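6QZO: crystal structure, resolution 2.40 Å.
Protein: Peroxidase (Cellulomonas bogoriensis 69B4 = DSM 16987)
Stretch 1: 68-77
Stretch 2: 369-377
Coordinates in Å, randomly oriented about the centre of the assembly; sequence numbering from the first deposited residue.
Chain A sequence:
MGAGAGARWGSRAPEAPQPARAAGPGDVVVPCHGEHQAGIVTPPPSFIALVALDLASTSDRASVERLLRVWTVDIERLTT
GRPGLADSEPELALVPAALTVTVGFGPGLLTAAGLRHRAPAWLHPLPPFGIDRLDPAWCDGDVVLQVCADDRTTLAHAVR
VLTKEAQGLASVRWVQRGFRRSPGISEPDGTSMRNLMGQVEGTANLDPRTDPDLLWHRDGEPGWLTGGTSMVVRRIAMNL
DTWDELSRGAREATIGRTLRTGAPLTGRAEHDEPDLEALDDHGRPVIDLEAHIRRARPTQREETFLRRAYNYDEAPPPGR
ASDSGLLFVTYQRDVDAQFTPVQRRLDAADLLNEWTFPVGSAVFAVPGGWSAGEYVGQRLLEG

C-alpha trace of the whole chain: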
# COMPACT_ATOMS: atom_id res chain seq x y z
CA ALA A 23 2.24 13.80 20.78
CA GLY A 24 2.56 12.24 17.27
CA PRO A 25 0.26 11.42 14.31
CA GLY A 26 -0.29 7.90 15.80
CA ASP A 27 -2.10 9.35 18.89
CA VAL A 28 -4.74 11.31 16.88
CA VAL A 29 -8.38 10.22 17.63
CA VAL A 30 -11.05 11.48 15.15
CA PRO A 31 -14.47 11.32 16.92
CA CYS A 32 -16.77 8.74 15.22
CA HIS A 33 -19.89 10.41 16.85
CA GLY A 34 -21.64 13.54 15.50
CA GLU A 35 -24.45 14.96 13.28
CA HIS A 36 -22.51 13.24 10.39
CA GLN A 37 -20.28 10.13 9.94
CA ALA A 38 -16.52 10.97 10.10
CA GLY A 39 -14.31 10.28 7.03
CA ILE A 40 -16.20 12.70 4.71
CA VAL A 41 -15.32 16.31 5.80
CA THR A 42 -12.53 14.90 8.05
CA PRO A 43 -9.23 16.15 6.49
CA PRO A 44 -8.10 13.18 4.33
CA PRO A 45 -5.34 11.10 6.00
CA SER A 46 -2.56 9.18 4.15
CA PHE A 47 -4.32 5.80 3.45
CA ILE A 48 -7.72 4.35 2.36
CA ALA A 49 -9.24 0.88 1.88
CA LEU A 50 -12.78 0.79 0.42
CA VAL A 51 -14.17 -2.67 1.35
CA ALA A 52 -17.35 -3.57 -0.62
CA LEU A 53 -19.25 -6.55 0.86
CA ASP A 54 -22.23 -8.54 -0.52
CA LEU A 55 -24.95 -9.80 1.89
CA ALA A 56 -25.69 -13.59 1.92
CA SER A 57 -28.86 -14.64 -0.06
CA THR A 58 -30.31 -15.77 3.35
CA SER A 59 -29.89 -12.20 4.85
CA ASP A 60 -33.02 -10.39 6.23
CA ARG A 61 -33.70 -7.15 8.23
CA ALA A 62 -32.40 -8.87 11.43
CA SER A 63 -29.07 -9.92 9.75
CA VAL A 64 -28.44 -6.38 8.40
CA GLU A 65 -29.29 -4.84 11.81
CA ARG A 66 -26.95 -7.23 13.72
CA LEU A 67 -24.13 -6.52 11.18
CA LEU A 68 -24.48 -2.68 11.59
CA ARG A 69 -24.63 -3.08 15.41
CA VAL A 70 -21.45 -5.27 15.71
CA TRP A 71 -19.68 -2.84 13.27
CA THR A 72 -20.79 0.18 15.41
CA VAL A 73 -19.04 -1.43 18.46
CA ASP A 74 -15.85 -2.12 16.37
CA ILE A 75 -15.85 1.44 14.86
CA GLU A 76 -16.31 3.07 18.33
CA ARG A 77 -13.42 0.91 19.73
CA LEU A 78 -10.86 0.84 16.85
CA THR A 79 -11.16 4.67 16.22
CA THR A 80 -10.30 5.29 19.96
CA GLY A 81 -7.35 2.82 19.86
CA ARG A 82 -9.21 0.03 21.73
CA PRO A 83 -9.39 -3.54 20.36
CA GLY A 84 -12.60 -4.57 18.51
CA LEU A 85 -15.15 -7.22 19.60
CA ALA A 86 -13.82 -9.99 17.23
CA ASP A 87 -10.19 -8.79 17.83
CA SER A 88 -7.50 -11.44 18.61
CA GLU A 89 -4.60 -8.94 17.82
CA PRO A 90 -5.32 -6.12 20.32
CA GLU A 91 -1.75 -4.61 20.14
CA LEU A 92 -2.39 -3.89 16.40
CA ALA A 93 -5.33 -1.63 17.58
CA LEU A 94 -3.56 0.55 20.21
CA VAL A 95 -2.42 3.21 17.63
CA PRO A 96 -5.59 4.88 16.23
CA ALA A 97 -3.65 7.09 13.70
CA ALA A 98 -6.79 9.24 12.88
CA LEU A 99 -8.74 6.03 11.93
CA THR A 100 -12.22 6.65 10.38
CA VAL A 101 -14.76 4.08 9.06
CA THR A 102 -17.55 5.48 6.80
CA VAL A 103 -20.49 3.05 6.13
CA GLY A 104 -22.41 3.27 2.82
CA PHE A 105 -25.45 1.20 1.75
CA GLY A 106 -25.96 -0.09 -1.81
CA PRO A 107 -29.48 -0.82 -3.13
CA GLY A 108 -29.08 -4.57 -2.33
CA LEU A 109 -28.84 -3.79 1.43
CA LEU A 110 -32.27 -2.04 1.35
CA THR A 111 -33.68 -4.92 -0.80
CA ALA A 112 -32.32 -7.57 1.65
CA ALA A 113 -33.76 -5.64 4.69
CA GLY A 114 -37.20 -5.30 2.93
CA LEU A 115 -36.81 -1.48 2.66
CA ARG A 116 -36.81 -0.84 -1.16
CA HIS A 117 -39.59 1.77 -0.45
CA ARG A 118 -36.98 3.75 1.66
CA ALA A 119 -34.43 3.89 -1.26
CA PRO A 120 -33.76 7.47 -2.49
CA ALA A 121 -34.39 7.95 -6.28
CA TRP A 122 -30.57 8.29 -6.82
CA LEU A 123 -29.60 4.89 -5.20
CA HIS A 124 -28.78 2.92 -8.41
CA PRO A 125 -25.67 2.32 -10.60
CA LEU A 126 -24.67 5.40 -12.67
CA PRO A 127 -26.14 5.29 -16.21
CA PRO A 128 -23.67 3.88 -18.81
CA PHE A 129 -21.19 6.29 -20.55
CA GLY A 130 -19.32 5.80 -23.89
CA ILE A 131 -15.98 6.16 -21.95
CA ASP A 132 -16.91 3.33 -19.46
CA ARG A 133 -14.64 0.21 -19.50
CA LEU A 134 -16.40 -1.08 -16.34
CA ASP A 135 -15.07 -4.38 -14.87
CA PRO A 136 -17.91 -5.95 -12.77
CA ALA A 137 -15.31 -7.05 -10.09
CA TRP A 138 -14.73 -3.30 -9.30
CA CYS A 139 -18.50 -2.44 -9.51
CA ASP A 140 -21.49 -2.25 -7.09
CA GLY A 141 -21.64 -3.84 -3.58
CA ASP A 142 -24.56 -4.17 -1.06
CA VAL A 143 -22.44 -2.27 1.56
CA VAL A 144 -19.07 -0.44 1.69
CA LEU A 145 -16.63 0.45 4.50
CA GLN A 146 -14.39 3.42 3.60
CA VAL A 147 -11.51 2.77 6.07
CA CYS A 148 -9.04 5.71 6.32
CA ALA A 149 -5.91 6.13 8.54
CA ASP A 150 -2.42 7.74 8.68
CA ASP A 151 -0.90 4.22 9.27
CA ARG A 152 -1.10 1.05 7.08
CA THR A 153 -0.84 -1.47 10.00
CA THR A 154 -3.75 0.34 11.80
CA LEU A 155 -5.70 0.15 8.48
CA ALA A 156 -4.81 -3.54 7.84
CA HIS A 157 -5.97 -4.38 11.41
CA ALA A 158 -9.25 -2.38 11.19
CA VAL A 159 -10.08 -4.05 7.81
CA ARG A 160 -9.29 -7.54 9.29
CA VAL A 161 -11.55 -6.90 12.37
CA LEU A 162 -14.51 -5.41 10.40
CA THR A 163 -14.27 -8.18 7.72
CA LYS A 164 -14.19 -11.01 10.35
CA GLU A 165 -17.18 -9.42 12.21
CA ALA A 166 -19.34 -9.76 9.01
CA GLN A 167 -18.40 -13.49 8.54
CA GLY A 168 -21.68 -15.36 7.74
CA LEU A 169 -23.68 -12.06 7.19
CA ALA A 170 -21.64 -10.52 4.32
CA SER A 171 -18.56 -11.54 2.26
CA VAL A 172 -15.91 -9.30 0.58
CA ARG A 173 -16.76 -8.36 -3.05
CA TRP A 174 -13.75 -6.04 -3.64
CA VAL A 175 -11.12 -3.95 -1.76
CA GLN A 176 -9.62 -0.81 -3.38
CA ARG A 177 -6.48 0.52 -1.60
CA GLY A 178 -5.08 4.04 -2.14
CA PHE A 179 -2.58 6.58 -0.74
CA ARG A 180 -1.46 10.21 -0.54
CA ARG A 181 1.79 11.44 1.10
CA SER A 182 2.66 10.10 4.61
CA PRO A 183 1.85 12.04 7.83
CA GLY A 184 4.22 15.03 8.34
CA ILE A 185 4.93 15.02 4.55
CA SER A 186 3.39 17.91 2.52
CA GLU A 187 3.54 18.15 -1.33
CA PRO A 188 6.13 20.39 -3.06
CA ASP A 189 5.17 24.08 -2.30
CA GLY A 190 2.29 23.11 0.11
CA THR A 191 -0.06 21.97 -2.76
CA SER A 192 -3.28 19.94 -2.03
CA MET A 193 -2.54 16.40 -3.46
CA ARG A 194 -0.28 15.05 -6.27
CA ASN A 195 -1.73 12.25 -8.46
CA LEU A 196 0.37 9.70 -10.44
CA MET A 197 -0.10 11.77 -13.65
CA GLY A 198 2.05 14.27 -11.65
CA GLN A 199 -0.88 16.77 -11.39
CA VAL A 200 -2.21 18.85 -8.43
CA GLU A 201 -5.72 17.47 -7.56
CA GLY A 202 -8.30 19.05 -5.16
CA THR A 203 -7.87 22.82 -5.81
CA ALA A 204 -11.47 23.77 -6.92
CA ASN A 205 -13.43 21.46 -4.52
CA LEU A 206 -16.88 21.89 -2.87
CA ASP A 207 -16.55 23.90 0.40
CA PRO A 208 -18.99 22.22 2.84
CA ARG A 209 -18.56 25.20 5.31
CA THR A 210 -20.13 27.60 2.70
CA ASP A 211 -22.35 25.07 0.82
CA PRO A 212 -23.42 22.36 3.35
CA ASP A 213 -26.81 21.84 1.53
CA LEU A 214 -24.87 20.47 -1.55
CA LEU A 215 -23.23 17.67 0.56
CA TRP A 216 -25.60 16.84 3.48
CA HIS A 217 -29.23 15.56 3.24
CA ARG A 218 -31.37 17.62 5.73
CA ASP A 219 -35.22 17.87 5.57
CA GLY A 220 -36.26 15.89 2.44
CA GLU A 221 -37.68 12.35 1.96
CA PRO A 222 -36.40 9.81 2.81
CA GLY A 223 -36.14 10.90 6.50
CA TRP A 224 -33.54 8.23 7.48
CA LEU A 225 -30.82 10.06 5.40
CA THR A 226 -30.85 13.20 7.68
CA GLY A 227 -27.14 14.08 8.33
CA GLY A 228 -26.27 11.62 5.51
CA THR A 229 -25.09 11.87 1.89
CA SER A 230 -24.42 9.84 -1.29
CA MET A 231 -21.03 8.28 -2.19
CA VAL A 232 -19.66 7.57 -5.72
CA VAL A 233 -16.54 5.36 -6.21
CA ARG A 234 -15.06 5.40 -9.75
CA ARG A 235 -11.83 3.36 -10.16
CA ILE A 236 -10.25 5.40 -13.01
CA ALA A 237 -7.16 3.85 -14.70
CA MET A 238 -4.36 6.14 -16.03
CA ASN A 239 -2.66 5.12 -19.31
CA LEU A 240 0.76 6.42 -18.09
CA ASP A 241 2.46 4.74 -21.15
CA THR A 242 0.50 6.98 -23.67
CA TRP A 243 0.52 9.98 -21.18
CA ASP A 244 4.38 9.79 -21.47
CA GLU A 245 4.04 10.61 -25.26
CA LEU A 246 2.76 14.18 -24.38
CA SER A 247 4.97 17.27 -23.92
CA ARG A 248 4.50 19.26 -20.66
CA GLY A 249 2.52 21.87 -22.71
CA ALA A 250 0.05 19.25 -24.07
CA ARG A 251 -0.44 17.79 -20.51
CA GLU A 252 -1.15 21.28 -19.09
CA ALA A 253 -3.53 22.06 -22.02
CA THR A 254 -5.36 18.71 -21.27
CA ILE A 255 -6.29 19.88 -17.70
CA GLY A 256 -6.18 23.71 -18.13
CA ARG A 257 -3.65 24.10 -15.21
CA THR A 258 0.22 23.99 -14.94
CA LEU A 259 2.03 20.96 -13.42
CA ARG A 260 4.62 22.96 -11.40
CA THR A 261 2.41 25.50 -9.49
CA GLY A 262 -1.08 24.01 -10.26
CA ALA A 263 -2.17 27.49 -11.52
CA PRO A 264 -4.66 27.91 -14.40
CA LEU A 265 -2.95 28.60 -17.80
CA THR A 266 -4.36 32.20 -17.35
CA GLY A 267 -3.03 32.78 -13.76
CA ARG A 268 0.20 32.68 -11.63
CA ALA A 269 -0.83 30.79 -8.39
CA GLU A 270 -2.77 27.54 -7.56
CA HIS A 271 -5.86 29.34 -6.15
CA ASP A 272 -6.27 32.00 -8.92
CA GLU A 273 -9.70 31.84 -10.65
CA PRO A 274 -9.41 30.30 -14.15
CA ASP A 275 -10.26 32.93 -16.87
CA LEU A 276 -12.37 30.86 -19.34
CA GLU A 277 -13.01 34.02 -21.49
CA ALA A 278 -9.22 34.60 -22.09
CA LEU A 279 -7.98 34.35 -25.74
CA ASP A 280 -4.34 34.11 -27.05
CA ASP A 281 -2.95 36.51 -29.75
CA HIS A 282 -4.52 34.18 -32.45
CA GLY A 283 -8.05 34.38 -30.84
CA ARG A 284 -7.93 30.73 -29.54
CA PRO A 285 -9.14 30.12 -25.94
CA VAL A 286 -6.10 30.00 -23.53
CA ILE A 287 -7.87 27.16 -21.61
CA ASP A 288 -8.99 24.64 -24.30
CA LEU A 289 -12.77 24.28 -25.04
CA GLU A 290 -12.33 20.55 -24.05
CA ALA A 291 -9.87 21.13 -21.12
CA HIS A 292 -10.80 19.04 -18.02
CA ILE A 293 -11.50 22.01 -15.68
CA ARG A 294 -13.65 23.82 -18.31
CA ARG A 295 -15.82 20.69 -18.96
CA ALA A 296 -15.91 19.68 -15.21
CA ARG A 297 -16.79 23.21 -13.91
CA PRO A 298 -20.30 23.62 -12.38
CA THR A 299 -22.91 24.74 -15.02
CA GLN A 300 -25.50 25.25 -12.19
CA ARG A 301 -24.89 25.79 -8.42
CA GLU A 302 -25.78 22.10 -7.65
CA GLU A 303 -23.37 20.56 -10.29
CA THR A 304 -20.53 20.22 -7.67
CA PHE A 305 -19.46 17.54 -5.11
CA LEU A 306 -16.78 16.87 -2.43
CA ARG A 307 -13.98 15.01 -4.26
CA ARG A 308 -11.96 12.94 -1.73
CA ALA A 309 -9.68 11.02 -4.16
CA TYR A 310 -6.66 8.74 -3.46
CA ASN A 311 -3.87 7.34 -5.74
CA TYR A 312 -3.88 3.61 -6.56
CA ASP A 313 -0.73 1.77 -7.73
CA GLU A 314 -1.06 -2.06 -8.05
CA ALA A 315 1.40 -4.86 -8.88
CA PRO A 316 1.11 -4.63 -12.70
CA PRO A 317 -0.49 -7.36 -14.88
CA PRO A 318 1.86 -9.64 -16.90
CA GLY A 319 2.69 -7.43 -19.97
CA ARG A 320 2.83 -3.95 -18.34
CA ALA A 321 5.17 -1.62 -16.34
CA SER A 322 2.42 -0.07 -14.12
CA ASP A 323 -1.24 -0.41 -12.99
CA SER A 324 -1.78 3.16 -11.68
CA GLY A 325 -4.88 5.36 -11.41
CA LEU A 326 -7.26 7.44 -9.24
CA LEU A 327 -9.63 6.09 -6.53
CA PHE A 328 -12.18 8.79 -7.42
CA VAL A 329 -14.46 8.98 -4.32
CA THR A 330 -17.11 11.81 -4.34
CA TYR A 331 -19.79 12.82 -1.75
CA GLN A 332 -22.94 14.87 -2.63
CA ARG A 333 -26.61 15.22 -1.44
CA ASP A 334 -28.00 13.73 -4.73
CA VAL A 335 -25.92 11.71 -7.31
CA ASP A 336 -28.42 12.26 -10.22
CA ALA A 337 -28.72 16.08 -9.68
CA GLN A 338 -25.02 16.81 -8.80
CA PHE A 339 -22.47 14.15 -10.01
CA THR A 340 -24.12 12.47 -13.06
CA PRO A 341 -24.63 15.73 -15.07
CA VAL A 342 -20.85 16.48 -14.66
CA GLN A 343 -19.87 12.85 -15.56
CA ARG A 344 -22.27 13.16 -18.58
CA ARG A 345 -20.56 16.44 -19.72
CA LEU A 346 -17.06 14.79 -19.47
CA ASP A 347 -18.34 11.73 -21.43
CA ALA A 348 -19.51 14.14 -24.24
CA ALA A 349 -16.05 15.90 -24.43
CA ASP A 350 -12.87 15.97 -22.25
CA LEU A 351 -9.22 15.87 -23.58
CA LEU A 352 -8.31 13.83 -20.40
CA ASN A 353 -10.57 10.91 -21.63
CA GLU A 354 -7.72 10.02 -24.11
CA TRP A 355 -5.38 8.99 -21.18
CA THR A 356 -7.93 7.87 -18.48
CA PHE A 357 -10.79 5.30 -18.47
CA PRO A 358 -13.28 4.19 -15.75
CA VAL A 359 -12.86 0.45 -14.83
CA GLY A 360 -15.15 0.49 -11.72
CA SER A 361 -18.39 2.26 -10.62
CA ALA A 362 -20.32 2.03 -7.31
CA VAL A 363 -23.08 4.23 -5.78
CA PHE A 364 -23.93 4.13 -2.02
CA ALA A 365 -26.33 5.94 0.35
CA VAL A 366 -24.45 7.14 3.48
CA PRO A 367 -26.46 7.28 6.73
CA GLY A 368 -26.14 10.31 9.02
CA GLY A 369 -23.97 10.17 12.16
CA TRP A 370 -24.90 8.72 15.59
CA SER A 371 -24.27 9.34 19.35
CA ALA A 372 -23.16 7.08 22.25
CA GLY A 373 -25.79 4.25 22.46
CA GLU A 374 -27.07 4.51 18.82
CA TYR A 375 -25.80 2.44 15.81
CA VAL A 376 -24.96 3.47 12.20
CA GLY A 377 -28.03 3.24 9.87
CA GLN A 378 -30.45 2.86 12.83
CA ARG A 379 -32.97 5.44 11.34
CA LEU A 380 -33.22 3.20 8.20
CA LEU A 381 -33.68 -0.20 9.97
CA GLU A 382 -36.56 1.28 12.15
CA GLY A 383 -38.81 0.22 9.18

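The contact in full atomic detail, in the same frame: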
# COMPACT_ATOMS: atom_id res chain seq x y z
N LEU A 68 -24.69 -4.14 11.32
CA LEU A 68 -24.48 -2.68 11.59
C LEU A 68 -24.18 -2.45 13.07
O LEU A 68 -23.42 -1.51 13.39
CB LEU A 68 -25.73 -1.90 11.17
CG LEU A 68 -26.05 -1.93 9.69
CD1 LEU A 68 -27.33 -1.15 9.41
CD2 LEU A 68 -24.88 -1.40 8.85
N ARG A 69 -24.79 -3.24 13.94
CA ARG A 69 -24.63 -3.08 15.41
C ARG A 69 -23.25 -3.58 15.83
O ARG A 69 -22.61 -2.88 16.62
CB ARG A 69 -25.72 -3.82 16.17
CG ARG A 69 -27.08 -3.13 16.21
CD ARG A 69 -27.92 -3.93 17.18
NE ARG A 69 -29.31 -3.54 17.28
CZ ARG A 69 -29.85 -2.86 18.29
NH1 ARG A 69 -29.11 -2.42 19.30
NH2 ARG A 69 -31.13 -2.56 18.26
N VAL A 70 -22.81 -4.75 15.36
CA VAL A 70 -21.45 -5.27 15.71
C VAL A 70 -20.39 -4.32 15.12
O VAL A 70 -19.40 -4.05 15.81
CB VAL A 70 -21.22 -6.74 15.29
CG1 VAL A 70 -22.14 -7.68 16.05
CG2 VAL A 70 -21.36 -6.96 13.80
N TRP A 71 -20.62 -3.79 13.92
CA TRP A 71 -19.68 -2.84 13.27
C TRP A 71 -19.60 -1.54 14.08
O TRP A 71 -18.50 -1.00 14.22
CB TRP A 71 -20.09 -2.56 11.83
CG TRP A 71 -19.56 -3.56 10.85
CD1 TRP A 71 -18.60 -4.51 11.05
CD2 TRP A 71 -19.94 -3.66 9.46
NE1 TRP A 71 -18.39 -5.21 9.89
CE2 TRP A 71 -19.19 -4.70 8.90
CE3 TRP A 71 -20.86 -2.98 8.66
CZ2 TRP A 71 -19.32 -5.08 7.57
CZ3 TRP A 71 -20.99 -3.36 7.35
CH2 TRP A 71 -20.24 -4.40 6.82
N THR A 72 -20.74 -1.06 14.59
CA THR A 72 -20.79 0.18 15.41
C THR A 72 -19.86 0.01 16.61
O THR A 72 -19.05 0.91 16.87
CB THR A 72 -22.22 0.52 15.82
OG1 THR A 72 -22.94 0.74 14.60
CG2 THR A 72 -22.27 1.74 16.71
N VAL A 73 -19.94 -1.12 17.30
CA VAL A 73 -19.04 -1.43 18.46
C VAL A 73 -17.58 -1.33 17.99
O VAL A 73 -16.81 -0.59 18.63
CB VAL A 73 -19.35 -2.81 19.05
CG1 VAL A 73 -18.37 -3.17 20.15
CG2 VAL A 73 -20.78 -2.88 19.59
N ASP A 74 -17.24 -2.02 16.89
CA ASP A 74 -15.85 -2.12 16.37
C ASP A 74 -15.36 -0.73 15.95
O ASP A 74 -14.21 -0.39 16.24
CB ASP A 74 -15.75 -3.13 15.22
CG ASP A 74 -15.77 -4.58 15.69
OD1 ASP A 74 -15.56 -4.81 16.90
OD2 ASP A 74 -16.00 -5.48 14.83
N ILE A 75 -16.21 0.06 15.29
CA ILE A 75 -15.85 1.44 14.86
C ILE A 75 -15.57 2.28 16.12
O ILE A 75 -14.55 2.99 16.14
CB ILE A 75 -16.94 2.07 13.99
CG1 ILE A 75 -17.11 1.32 12.67
CG2 ILE A 75 -16.65 3.54 13.74
CD1 ILE A 75 -18.36 1.72 11.92
N GLU A 76 -16.44 2.22 17.12
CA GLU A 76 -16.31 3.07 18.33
C GLU A 76 -15.01 2.71 19.07
O GLU A 76 -14.37 3.62 19.62
CB GLU A 76 -17.54 2.92 19.24
CG GLU A 76 -18.79 3.61 18.69
CD GLU A 76 -20.03 3.54 19.56
OE1 GLU A 76 -19.97 2.93 20.63
OE2 GLU A 76 -21.01 4.20 19.23
N ARG A 77 -14.65 1.42 19.06
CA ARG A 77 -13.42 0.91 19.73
C ARG A 77 -12.17 1.22 18.92
O ARG A 77 -11.26 1.86 19.46
CB ARG A 77 -13.54 -0.60 19.94
CG ARG A 77 -14.29 -0.96 21.22
CD ARG A 77 -14.97 -2.30 21.16
NE ARG A 77 -15.60 -2.51 22.45
CZ ARG A 77 -14.94 -2.86 23.55
NH1 ARG A 77 -13.64 -3.09 23.51
NH2 ARG A 77 -15.59 -3.02 24.68
N GLY A 369 -24.76 10.58 10.99
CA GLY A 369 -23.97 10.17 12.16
C GLY A 369 -24.87 9.61 13.26
O GLY A 369 -26.10 9.45 13.03
N TRP A 370 -24.25 9.33 14.41
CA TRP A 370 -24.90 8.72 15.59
C TRP A 370 -24.14 9.14 16.84
O TRP A 370 -23.00 9.65 16.69
CB TRP A 370 -25.00 7.19 15.42
CG TRP A 370 -23.76 6.42 15.73
CD1 TRP A 370 -23.46 5.79 16.90
CD2 TRP A 370 -22.68 6.12 14.83
NE1 TRP A 370 -22.25 5.15 16.81
CE2 TRP A 370 -21.75 5.33 15.55
CE3 TRP A 370 -22.38 6.47 13.50
CZ2 TRP A 370 -20.55 4.89 14.99
CZ3 TRP A 370 -21.20 6.02 12.95
CH2 TRP A 370 -20.30 5.25 13.68
N SER A 371 -24.78 8.98 18.00
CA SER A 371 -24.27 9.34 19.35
C SER A 371 -24.12 8.07 20.18
O SER A 371 -24.71 7.04 19.80
CB SER A 371 -25.20 10.31 20.03
OG SER A 371 -25.23 11.53 19.31
N ALA A 372 -23.39 8.18 21.28
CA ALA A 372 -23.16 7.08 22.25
C ALA A 372 -24.50 6.37 22.48
O ALA A 372 -25.44 7.07 22.88
CB ALA A 372 -22.59 7.65 23.52
N GLY A 373 -24.59 5.07 22.20
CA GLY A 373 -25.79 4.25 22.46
C GLY A 373 -26.68 4.05 21.23
O GLY A 373 -27.60 3.24 21.31
N GLU A 374 -26.40 4.74 20.13
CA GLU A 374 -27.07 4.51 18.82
C GLU A 374 -26.17 3.58 17.99
O GLU A 374 -25.11 3.19 18.48
CB GLU A 374 -27.36 5.86 18.15
CG GLU A 374 -28.28 6.75 18.97
CD GLU A 374 -28.54 8.14 18.39
OE1 GLU A 374 -27.88 8.52 17.40
OE2 GLU A 374 -29.48 8.82 18.87
N TYR A 375 -26.61 3.22 16.78
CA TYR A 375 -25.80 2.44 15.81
C TYR A 375 -26.01 3.00 14.40
O TYR A 375 -27.07 3.59 14.10
CB TYR A 375 -26.12 0.95 15.92
CG TYR A 375 -27.47 0.52 15.41
CD1 TYR A 375 -27.64 0.16 14.09
CD2 TYR A 375 -28.55 0.43 16.25
CE1 TYR A 375 -28.87 -0.27 13.61
CE2 TYR A 375 -29.79 0.01 15.80
CZ TYR A 375 -29.95 -0.35 14.47
OH TYR A 375 -31.16 -0.76 14.01
N VAL A 376 -24.98 2.87 13.56
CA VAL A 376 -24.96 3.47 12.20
C VAL A 376 -26.09 2.83 11.38
O VAL A 376 -26.18 1.59 11.35
CB VAL A 376 -23.59 3.31 11.53
CG1 VAL A 376 -23.24 1.85 11.26
CG2 VAL A 376 -23.50 4.14 10.26
N GLY A 377 -26.95 3.67 10.78
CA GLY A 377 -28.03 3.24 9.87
C GLY A 377 -29.29 2.89 10.63
O GLY A 377 -30.25 2.40 10.01

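A helix spends most of its backbone hydrogen bonds on itself, so its side chains often bond a neighbouring segment; between residues 68-77 and 369-377 of this peroxidase, both bonds have a helix side chain as acceptor. The helix offers one flank, where Leu68, Thr72 and Ile75 direct their CA-to-CB bonds toward the partner; the closest CA pair is Thr72 CA and Tyr375 CA, 5.5 Å apart.

Leu68 CB lies 3.5 Å from the carbonyl atom Val376 O and packs against the Tyr375 ring, 4.1 Å from CD1. One residue on, Arg69 lays its aliphatic stem over a face of the Tyr375 ring: CG sits 3.8 Å from the ring centroid, close to the ring normal, as a CH-pi contact requires.

Thr72 is the polar link. Its OG1 accepts a nearly straight hydrogen bond from Val376 N (3.1 Å) while donating to Leu68 O (2.6 Å), so a single hydroxyl ties the loop backbone to a helix carbonyl. Its methyl, CG2, lies 3.4 Å from Trp370 NE1.

A turn later, Ile75 CG2 meets the edge of the indole at Trp370 CH2 (4.0 Å). Glu76 then reaches back along an extended chain, and its OE2 accepts a hydrogen bond from Trp370 NE1 (2.9 Å), satisfying the indole's one polar hydrogen within an otherwise apolar ring.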